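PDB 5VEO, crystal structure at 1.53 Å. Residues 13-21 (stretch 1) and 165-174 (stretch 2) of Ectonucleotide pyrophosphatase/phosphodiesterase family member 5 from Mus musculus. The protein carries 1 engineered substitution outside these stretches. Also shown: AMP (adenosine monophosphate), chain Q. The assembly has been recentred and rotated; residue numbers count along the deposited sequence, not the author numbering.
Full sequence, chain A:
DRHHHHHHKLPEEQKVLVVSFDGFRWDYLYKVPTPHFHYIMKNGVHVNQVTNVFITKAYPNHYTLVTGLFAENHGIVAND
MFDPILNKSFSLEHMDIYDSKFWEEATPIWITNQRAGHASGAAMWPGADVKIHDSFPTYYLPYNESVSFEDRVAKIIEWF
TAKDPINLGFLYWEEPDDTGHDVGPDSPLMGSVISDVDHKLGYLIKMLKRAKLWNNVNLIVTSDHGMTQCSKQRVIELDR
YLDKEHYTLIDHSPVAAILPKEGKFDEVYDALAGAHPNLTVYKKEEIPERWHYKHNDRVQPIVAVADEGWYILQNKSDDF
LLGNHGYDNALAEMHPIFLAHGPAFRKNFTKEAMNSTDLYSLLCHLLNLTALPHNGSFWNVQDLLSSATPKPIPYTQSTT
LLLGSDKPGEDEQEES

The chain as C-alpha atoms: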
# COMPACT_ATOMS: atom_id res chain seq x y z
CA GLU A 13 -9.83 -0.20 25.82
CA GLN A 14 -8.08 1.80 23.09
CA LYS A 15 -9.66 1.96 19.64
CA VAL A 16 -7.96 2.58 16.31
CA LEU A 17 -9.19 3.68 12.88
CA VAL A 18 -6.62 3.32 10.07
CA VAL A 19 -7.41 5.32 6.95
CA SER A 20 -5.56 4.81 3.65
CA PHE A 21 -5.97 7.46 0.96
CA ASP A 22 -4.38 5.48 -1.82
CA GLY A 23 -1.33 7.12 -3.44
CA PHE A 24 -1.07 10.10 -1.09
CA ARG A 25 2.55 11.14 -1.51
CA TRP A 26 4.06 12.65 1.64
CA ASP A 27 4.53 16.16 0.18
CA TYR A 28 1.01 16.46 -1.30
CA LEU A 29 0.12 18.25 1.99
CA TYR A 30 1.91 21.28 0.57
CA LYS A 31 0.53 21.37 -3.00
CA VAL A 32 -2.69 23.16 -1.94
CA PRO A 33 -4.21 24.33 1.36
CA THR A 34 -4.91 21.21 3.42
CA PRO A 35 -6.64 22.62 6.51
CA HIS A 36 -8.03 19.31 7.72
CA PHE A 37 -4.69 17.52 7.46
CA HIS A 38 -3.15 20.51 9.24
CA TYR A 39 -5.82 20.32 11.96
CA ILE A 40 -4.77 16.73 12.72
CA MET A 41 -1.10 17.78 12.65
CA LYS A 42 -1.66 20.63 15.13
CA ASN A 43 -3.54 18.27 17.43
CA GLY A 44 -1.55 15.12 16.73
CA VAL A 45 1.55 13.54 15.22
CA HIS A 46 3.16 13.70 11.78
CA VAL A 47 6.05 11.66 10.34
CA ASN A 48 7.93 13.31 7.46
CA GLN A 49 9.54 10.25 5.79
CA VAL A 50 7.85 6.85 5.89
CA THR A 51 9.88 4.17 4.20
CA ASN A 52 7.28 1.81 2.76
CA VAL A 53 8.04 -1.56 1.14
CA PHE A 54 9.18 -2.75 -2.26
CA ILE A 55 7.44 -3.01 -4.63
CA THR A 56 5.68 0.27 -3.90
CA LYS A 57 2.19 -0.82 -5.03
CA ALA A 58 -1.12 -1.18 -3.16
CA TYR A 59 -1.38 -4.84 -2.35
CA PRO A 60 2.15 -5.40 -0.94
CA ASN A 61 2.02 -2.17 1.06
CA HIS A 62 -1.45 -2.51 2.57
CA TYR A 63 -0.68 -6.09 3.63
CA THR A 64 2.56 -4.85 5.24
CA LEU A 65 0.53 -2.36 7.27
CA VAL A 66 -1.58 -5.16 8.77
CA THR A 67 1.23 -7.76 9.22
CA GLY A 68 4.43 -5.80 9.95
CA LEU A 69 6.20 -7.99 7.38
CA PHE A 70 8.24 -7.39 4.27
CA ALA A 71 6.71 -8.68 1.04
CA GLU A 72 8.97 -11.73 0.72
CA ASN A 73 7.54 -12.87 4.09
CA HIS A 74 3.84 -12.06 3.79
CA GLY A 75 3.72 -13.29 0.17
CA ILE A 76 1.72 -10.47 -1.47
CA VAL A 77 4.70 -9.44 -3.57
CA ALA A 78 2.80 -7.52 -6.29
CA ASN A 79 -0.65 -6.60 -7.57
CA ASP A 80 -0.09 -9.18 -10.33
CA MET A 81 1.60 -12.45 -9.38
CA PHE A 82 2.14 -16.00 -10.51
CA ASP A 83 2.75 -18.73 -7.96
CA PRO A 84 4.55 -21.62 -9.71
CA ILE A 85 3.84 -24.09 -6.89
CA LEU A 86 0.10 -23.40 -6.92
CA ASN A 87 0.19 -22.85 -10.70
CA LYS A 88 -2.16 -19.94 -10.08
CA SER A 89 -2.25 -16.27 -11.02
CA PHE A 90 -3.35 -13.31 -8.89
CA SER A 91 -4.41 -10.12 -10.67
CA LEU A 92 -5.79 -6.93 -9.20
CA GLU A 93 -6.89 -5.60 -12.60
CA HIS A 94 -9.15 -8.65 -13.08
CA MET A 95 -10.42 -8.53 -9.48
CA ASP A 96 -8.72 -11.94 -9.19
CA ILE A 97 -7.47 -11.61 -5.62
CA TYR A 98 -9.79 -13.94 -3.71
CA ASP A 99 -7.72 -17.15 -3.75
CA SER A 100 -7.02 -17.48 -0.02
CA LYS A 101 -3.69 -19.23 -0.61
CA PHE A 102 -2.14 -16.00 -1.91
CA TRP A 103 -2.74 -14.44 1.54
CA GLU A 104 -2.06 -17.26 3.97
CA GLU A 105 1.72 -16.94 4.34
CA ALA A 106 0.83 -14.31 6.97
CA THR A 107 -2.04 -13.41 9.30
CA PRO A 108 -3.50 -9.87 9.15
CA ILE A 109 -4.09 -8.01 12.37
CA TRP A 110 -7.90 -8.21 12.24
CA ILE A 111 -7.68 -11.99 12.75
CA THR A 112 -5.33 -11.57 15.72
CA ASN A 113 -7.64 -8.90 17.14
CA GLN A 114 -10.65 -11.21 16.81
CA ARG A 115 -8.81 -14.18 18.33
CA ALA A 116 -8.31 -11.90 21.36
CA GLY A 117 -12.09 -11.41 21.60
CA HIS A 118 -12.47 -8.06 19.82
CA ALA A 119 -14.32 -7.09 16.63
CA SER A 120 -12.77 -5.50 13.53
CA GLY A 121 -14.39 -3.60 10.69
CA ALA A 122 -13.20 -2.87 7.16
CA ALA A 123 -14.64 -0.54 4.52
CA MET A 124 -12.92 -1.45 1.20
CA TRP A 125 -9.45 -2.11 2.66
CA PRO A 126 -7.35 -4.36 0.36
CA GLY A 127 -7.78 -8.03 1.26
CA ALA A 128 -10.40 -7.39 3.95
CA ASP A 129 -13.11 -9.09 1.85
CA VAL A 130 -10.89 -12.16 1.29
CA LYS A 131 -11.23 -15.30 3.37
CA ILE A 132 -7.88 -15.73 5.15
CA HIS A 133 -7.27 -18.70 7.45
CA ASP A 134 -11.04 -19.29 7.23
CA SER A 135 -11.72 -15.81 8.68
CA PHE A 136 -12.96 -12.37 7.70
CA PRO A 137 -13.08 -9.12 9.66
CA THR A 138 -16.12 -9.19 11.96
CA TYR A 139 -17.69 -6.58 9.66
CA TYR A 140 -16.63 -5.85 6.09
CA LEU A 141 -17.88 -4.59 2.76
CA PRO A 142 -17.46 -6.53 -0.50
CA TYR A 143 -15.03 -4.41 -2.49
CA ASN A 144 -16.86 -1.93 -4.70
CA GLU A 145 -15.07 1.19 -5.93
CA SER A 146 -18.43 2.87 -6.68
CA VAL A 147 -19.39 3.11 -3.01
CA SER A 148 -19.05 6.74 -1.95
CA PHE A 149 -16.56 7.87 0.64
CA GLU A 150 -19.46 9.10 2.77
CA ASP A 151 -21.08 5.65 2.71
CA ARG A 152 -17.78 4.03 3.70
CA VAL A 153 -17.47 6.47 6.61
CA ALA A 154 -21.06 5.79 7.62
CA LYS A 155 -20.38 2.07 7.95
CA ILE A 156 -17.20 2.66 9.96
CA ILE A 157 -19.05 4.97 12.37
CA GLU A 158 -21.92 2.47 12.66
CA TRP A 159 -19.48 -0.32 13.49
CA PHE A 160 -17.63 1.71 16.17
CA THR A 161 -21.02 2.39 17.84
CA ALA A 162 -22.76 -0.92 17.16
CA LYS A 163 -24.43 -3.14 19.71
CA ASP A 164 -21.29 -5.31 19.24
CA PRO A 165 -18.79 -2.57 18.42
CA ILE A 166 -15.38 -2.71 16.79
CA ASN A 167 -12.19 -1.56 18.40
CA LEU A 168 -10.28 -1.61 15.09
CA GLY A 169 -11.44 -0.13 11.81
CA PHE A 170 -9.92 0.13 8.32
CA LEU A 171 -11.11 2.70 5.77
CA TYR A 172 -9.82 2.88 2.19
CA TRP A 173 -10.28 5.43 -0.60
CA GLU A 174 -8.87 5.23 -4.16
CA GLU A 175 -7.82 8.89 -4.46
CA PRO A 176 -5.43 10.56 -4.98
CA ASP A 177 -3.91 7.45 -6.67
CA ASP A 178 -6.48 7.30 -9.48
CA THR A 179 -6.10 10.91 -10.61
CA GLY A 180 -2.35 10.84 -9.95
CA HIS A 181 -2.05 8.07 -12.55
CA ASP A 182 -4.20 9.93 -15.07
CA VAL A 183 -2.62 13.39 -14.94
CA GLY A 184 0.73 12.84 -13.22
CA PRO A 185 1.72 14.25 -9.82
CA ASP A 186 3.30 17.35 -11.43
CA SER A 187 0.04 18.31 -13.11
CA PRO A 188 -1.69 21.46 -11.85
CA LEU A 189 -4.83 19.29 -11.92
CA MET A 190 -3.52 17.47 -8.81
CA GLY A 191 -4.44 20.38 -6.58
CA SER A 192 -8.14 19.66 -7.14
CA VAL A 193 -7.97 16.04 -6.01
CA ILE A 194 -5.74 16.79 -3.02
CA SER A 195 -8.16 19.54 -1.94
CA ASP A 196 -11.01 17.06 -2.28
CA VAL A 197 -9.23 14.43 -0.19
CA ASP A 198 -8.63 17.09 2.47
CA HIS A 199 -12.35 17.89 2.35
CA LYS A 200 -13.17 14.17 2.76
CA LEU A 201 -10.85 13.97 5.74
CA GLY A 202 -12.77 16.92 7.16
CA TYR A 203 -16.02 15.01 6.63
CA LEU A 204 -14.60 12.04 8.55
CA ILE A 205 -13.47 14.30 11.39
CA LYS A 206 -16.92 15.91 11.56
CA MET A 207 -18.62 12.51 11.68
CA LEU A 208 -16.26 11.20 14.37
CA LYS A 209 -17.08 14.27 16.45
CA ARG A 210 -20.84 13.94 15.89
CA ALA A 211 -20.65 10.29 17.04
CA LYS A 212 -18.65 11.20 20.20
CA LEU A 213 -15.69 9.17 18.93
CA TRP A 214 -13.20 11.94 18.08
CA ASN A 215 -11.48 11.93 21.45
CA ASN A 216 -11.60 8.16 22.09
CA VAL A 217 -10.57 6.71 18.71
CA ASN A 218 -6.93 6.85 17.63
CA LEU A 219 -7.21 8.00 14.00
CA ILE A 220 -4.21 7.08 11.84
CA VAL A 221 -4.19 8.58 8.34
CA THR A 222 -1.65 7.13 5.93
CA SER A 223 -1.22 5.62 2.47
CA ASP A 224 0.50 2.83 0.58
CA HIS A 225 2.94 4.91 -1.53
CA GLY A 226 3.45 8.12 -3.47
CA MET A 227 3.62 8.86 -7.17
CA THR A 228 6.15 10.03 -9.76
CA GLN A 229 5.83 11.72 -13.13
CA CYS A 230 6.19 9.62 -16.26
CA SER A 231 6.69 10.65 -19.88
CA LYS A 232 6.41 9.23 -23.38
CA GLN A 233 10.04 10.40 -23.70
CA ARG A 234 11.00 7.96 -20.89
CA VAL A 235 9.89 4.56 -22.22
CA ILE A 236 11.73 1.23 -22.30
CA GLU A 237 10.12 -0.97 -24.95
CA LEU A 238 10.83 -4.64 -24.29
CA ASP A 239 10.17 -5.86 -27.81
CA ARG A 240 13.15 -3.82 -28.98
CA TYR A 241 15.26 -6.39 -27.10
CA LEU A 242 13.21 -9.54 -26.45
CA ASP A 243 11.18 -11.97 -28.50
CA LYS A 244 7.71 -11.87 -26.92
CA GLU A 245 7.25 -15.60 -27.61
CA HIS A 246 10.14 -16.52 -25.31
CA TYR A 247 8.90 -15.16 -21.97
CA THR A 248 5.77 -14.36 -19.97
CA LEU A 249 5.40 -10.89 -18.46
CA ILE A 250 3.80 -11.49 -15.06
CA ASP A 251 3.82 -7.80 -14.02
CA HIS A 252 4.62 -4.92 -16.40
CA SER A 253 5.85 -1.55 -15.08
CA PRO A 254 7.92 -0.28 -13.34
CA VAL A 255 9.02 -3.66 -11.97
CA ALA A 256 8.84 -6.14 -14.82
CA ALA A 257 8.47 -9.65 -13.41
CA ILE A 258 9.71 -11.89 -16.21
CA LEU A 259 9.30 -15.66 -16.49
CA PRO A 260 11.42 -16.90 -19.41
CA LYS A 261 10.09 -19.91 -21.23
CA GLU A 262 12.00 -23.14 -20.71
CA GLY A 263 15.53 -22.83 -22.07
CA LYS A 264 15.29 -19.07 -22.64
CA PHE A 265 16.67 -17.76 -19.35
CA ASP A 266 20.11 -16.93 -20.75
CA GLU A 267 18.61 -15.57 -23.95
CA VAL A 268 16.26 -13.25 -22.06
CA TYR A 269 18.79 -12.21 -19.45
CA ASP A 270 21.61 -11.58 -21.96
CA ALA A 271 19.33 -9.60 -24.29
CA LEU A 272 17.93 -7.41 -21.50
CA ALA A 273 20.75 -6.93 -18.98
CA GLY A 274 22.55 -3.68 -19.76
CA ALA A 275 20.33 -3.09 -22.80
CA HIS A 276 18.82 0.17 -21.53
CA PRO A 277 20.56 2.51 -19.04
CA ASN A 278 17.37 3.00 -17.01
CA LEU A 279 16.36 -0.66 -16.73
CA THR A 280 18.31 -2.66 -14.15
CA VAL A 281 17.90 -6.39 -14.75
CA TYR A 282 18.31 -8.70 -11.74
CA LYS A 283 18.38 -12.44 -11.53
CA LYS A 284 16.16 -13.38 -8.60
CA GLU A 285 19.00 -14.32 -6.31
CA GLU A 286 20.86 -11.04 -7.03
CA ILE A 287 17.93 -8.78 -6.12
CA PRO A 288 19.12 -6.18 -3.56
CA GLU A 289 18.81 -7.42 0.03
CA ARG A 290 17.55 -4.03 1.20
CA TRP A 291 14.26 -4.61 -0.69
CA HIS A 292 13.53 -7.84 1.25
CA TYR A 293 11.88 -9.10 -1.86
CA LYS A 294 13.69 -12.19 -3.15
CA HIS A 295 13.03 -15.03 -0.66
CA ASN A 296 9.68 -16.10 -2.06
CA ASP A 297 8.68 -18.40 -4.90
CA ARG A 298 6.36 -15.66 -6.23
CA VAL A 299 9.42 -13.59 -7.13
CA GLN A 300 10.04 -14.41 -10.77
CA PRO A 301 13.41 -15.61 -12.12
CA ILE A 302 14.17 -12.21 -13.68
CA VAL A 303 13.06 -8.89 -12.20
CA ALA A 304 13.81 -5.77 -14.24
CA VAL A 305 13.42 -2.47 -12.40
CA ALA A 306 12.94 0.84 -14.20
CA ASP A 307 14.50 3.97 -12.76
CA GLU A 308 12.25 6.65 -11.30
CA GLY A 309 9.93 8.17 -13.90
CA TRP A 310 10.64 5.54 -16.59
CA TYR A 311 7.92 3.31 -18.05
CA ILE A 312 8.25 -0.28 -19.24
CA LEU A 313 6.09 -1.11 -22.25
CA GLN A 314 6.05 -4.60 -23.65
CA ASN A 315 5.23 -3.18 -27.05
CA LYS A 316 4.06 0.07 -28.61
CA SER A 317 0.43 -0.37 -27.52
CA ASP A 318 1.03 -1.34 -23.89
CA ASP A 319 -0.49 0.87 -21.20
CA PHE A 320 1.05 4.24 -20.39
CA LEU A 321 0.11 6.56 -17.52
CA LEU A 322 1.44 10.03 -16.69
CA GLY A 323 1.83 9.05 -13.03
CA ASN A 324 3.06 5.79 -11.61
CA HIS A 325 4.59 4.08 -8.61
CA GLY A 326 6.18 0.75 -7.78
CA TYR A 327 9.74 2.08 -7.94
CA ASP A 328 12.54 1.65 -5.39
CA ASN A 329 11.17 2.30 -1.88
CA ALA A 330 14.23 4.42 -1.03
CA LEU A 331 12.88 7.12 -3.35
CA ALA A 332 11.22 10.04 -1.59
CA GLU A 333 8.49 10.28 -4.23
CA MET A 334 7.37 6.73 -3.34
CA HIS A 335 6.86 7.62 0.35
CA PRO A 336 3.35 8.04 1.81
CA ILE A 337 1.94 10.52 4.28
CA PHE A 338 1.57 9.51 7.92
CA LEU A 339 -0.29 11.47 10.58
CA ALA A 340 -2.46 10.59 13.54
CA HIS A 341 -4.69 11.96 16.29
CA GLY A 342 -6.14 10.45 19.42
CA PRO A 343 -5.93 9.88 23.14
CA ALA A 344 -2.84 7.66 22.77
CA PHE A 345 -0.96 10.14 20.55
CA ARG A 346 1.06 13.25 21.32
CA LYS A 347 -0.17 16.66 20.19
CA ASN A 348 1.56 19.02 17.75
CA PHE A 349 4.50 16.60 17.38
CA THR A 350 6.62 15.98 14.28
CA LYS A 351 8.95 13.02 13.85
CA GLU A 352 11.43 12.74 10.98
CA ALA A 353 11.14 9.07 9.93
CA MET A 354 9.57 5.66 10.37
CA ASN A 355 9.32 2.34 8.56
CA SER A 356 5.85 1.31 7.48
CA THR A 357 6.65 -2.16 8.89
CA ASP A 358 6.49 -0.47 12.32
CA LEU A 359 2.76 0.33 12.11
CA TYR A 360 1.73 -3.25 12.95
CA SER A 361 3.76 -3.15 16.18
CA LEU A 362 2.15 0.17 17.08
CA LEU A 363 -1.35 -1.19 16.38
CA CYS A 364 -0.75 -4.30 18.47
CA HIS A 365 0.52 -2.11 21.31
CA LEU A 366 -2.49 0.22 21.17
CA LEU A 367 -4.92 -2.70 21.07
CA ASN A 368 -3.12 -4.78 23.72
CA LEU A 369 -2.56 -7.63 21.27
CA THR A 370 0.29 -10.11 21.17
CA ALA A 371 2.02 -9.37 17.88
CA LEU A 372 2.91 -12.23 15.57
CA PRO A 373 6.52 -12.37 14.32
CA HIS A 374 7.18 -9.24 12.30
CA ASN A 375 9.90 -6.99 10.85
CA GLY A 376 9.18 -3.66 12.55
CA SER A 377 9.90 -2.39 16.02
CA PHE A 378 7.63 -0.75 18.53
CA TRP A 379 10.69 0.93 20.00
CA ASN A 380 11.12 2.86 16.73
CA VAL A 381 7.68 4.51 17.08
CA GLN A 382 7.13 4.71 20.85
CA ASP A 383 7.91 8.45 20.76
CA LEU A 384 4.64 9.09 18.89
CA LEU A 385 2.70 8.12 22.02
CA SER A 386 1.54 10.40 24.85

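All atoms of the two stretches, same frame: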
# COMPACT_ATOMS: atom_id res chain seq x y z
N GLU A 13 -9.99 0.51 27.08
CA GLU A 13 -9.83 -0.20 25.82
C GLU A 13 -9.58 0.75 24.65
O GLU A 13 -10.53 1.36 24.16
CB GLU A 13 -11.07 -1.04 25.51
CG GLU A 13 -10.80 -2.01 24.39
CD GLU A 13 -11.99 -2.29 23.52
OE1 GLU A 13 -12.67 -1.33 23.09
OE2 GLU A 13 -12.25 -3.48 23.24
N GLN A 14 -8.33 0.87 24.18
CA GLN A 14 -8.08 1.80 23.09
C GLN A 14 -8.72 1.29 21.80
O GLN A 14 -8.89 0.08 21.57
CB GLN A 14 -6.57 2.01 22.84
CG GLN A 14 -5.70 2.73 23.92
CD GLN A 14 -5.97 4.23 24.12
OE1 GLN A 14 -6.36 4.94 23.20
NE2 GLN A 14 -5.74 4.72 25.34
N LYS A 15 -9.08 2.23 20.94
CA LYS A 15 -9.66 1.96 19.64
C LYS A 15 -8.79 2.63 18.60
O LYS A 15 -8.17 3.66 18.88
CB LYS A 15 -11.03 2.50 19.54
CG LYS A 15 -11.95 1.87 20.58
CD LYS A 15 -13.36 2.24 20.29
CE LYS A 15 -13.62 3.72 20.47
NZ LYS A 15 -14.27 4.04 21.77
N VAL A 16 -8.79 2.06 17.40
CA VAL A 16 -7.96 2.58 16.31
C VAL A 16 -8.75 2.53 15.01
O VAL A 16 -9.39 1.51 14.70
CB VAL A 16 -6.66 1.78 16.17
CG1 VAL A 16 -5.83 2.36 14.99
CG2 VAL A 16 -5.83 1.78 17.44
N LEU A 17 -8.69 3.62 14.24
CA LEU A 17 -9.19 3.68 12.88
C LEU A 17 -8.01 4.02 11.97
O LEU A 17 -7.41 5.08 12.14
CB LEU A 17 -10.27 4.75 12.74
CG LEU A 17 -10.77 5.04 11.33
CD1 LEU A 17 -11.21 3.76 10.60
CD2 LEU A 17 -11.86 6.06 11.34
N VAL A 18 -7.67 3.10 11.06
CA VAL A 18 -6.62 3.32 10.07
C VAL A 18 -7.29 3.69 8.76
O VAL A 18 -8.14 2.94 8.25
CB VAL A 18 -5.73 2.08 9.89
CG1 VAL A 18 -4.61 2.35 8.85
CG2 VAL A 18 -5.14 1.64 11.22
N VAL A 19 -6.90 4.83 8.22
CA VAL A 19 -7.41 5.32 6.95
C VAL A 19 -6.27 5.31 5.95
O VAL A 19 -5.20 5.86 6.24
CB VAL A 19 -7.98 6.74 7.07
CG1 VAL A 19 -8.52 7.19 5.73
CG2 VAL A 19 -9.05 6.77 8.14
N SER A 20 -6.51 4.73 4.76
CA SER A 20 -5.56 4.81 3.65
C SER A 20 -6.22 5.58 2.51
O SER A 20 -7.24 5.13 1.96
CB SER A 20 -5.11 3.44 3.15
OG SER A 20 -4.29 3.61 2.02
N PHE A 21 -5.67 6.75 2.20
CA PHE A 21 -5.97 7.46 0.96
C PHE A 21 -4.93 6.99 -0.03
O PHE A 21 -3.76 7.37 0.08
CB PHE A 21 -5.93 8.97 1.13
CG PHE A 21 -7.03 9.51 1.97
CD1 PHE A 21 -8.33 9.53 1.49
CD2 PHE A 21 -6.78 10.04 3.22
CE1 PHE A 21 -9.35 10.02 2.23
CE2 PHE A 21 -7.82 10.56 3.98
CZ PHE A 21 -9.10 10.55 3.48
N PRO A 165 -19.61 -3.54 19.16
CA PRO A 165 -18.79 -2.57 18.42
C PRO A 165 -17.36 -3.03 18.19
O PRO A 165 -16.79 -3.84 18.92
CB PRO A 165 -18.83 -1.35 19.35
CG PRO A 165 -18.89 -1.94 20.71
CD PRO A 165 -19.78 -3.16 20.57
N ILE A 166 -16.77 -2.44 17.13
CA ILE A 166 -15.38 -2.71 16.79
C ILE A 166 -14.46 -1.84 17.63
O ILE A 166 -14.81 -0.72 18.04
CB ILE A 166 -15.12 -2.51 15.28
CG1 ILE A 166 -15.31 -1.03 14.87
CG2 ILE A 166 -16.00 -3.44 14.47
CD1 ILE A 166 -14.84 -0.71 13.43
N ASN A 167 -13.28 -2.37 17.88
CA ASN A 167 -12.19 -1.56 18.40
C ASN A 167 -11.20 -1.17 17.33
O ASN A 167 -10.33 -0.34 17.60
CB ASN A 167 -11.41 -2.29 19.50
CG ASN A 167 -10.73 -3.55 19.00
OD1 ASN A 167 -11.10 -4.09 17.98
ND2 ASN A 167 -9.74 -4.02 19.73
N LEU A 168 -11.29 -1.77 16.14
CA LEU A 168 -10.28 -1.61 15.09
C LEU A 168 -11.00 -1.51 13.76
O LEU A 168 -11.72 -2.43 13.36
CB LEU A 168 -9.32 -2.80 15.08
CG LEU A 168 -8.37 -2.90 13.90
CD1 LEU A 168 -7.46 -1.68 13.91
CD2 LEU A 168 -7.58 -4.17 13.98
N GLY A 169 -10.83 -0.37 13.10
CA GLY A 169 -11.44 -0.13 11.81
C GLY A 169 -10.41 0.22 10.74
O GLY A 169 -9.36 0.79 11.04
N PHE A 170 -10.74 -0.15 9.50
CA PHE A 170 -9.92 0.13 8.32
C PHE A 170 -10.80 0.78 7.27
O PHE A 170 -11.85 0.24 6.92
CB PHE A 170 -9.29 -1.14 7.74
CG PHE A 170 -8.30 -1.76 8.65
CD1 PHE A 170 -6.98 -1.33 8.63
CD2 PHE A 170 -8.67 -2.76 9.54
CE1 PHE A 170 -6.04 -1.88 9.48
CE2 PHE A 170 -7.73 -3.32 10.39
CZ PHE A 170 -6.41 -2.87 10.37
N LEU A 171 -10.37 1.93 6.76
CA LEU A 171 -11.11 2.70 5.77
C LEU A 171 -10.18 3.01 4.61
O LEU A 171 -9.06 3.47 4.83
CB LEU A 171 -11.65 3.99 6.39
CG LEU A 171 -12.29 5.04 5.50
CD1 LEU A 171 -13.53 4.49 4.83
CD2 LEU A 171 -12.62 6.33 6.28
N TYR A 172 -10.64 2.75 3.39
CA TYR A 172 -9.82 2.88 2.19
C TYR A 172 -10.55 3.75 1.18
O TYR A 172 -11.78 3.63 0.99
CB TYR A 172 -9.52 1.50 1.62
CG TYR A 172 -8.83 1.48 0.29
CD1 TYR A 172 -7.47 1.73 0.18
CD2 TYR A 172 -9.54 1.23 -0.86
CE1 TYR A 172 -6.84 1.71 -1.05
CE2 TYR A 172 -8.93 1.21 -2.09
CZ TYR A 172 -7.58 1.46 -2.18
OH TYR A 172 -6.99 1.44 -3.42
N TRP A 173 -9.78 4.60 0.49
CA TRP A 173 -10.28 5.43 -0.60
C TRP A 173 -9.25 5.43 -1.73
O TRP A 173 -8.04 5.43 -1.46
CB TRP A 173 -10.56 6.86 -0.11
CG TRP A 173 -11.23 7.77 -1.08
CD1 TRP A 173 -10.74 8.96 -1.57
CD2 TRP A 173 -12.51 7.60 -1.69
NE1 TRP A 173 -11.65 9.53 -2.42
CE2 TRP A 173 -12.74 8.71 -2.52
CE3 TRP A 173 -13.49 6.60 -1.60
CZ2 TRP A 173 -13.91 8.86 -3.26
CZ3 TRP A 173 -14.65 6.75 -2.33
CH2 TRP A 173 -14.85 7.87 -3.16
N GLU A 174 -9.73 5.45 -2.99
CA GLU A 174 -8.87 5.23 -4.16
C GLU A 174 -8.16 6.48 -4.66
O GLU A 174 -7.30 6.37 -5.56
CB GLU A 174 -9.70 4.63 -5.30
CG GLU A 174 -10.27 3.25 -5.00
CD GLU A 174 -11.52 3.22 -4.13
OE1 GLU A 174 -11.92 2.10 -3.72
OE2 GLU A 174 -12.14 4.30 -3.91
P AMP Q . -2.29 0.67 -6.88
O1P AMP Q . -1.19 -0.34 -6.77
O2P AMP Q . -2.23 1.42 -8.21
O3P AMP Q . -2.32 1.65 -5.70
O5' AMP Q . -3.69 -0.10 -6.84
C5' AMP Q . -4.86 0.61 -6.40
C4' AMP Q . -6.12 0.21 -7.13
O4' AMP Q . -6.53 -1.06 -6.63
C3' AMP Q . -7.29 1.15 -6.87
O3' AMP Q . -7.56 1.93 -8.01
C2' AMP Q . -8.48 0.23 -6.57
O2' AMP Q . -9.63 0.48 -7.33
C1' AMP Q . -7.92 -1.15 -6.83
N9 AMP Q . -8.45 -2.15 -5.92
C8 AMP Q . -8.29 -2.22 -4.59
N7 AMP Q . -8.91 -3.32 -4.11
C5 AMP Q . -9.47 -3.95 -5.18
C6 AMP Q . -10.26 -5.17 -5.42
N6 AMP Q . -10.60 -5.95 -4.38
N1 AMP Q . -10.63 -5.47 -6.67
C2 AMP Q . -10.30 -4.70 -7.73
N3 AMP Q . -9.58 -3.58 -7.61
C4 AMP Q . -9.16 -3.17 -6.37
O HOH W 1 -14.91 -0.77 20.78

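Residues 16-21 and 168-173, more than 150 positions apart in sequence, lie side by side as parallel strands whose axes diverge by 14° and approach to 4.7 Å. Together the two stretches bury 697 Å², and all direct hydrogen bonds between them are backbone to backbone.

At the start of stretch 1, Glu13 is exposed and reaches toward stretch 2, its OE1 lying 3.9 Å from CB of Asn167. A water molecule links the same region, 3.3 Å from Glu13 OE1 and 2.7 Å from Ile166 O. Gln14 points away and contributes little. Lys15 packs the aliphatic part of its side chain along stretch 2, with CD 4.0 Å from Ile166 O, while its end leads away to bond elsewhere in the structure. Its CA sits 3.1 Å from Asn167 O, a CA-H...O contact beside the first true hydrogen bond of the ladder, from Val16 N to Asn167 O (2.9 Å). Asn167 is buried, and its amide is satisfied elsewhere, so the polar side chain carries no unmet demand into this site.

Val16 O in turn accepts from Gly169 N at 2.9 Å, so that Val16 straddles two partners, the regular pattern of parallel strands, which Val18 and Ser20 repeat. The side chains alternate between the two faces of the sheet. Val16 packs its CB 4.2 Å from Leu168 CD1. Leu17 projects to the other face, where Gly169 has no side chain; its CD1 leans across that position to reach Leu171 CB at 4.2 Å. A CB modelled on Gly169 would come within 3.3 Å of Leu17 CD1, so the glycine leaves room for the leucine.

Val18 N donates to Gly169 O and Val18 O accepts from Leu171 N, both at 2.9 Å. On the face of Val16, Val18 sets its CB 3.8 Å from CD1 of the Phe170 ring. Val19 returns to the face of Leu17 and meets Leu171 through CG2 and CD2, 4.0 Å apart; these branched aliphatic groups suit the buried, nonpolar setting.

Ser20 N donates to Leu171 O at 2.8 Å, and Ser20 O accepts from Trp173 N at 3.0 Å. Ser20 shares its face with Tyr172, its OG 4.1 Å from Tyr172 CD1. The serine hydroxyl, though buried, is hydrogen-bonded elsewhere. Tyr172 also borders the nucleotide, with OH 3.5 Å from AMP C3'. Phe21 closes the pairing on the opposite face, its CD1 3.8 Å from Trp173 CB, while the indole end leads away from stretch 1.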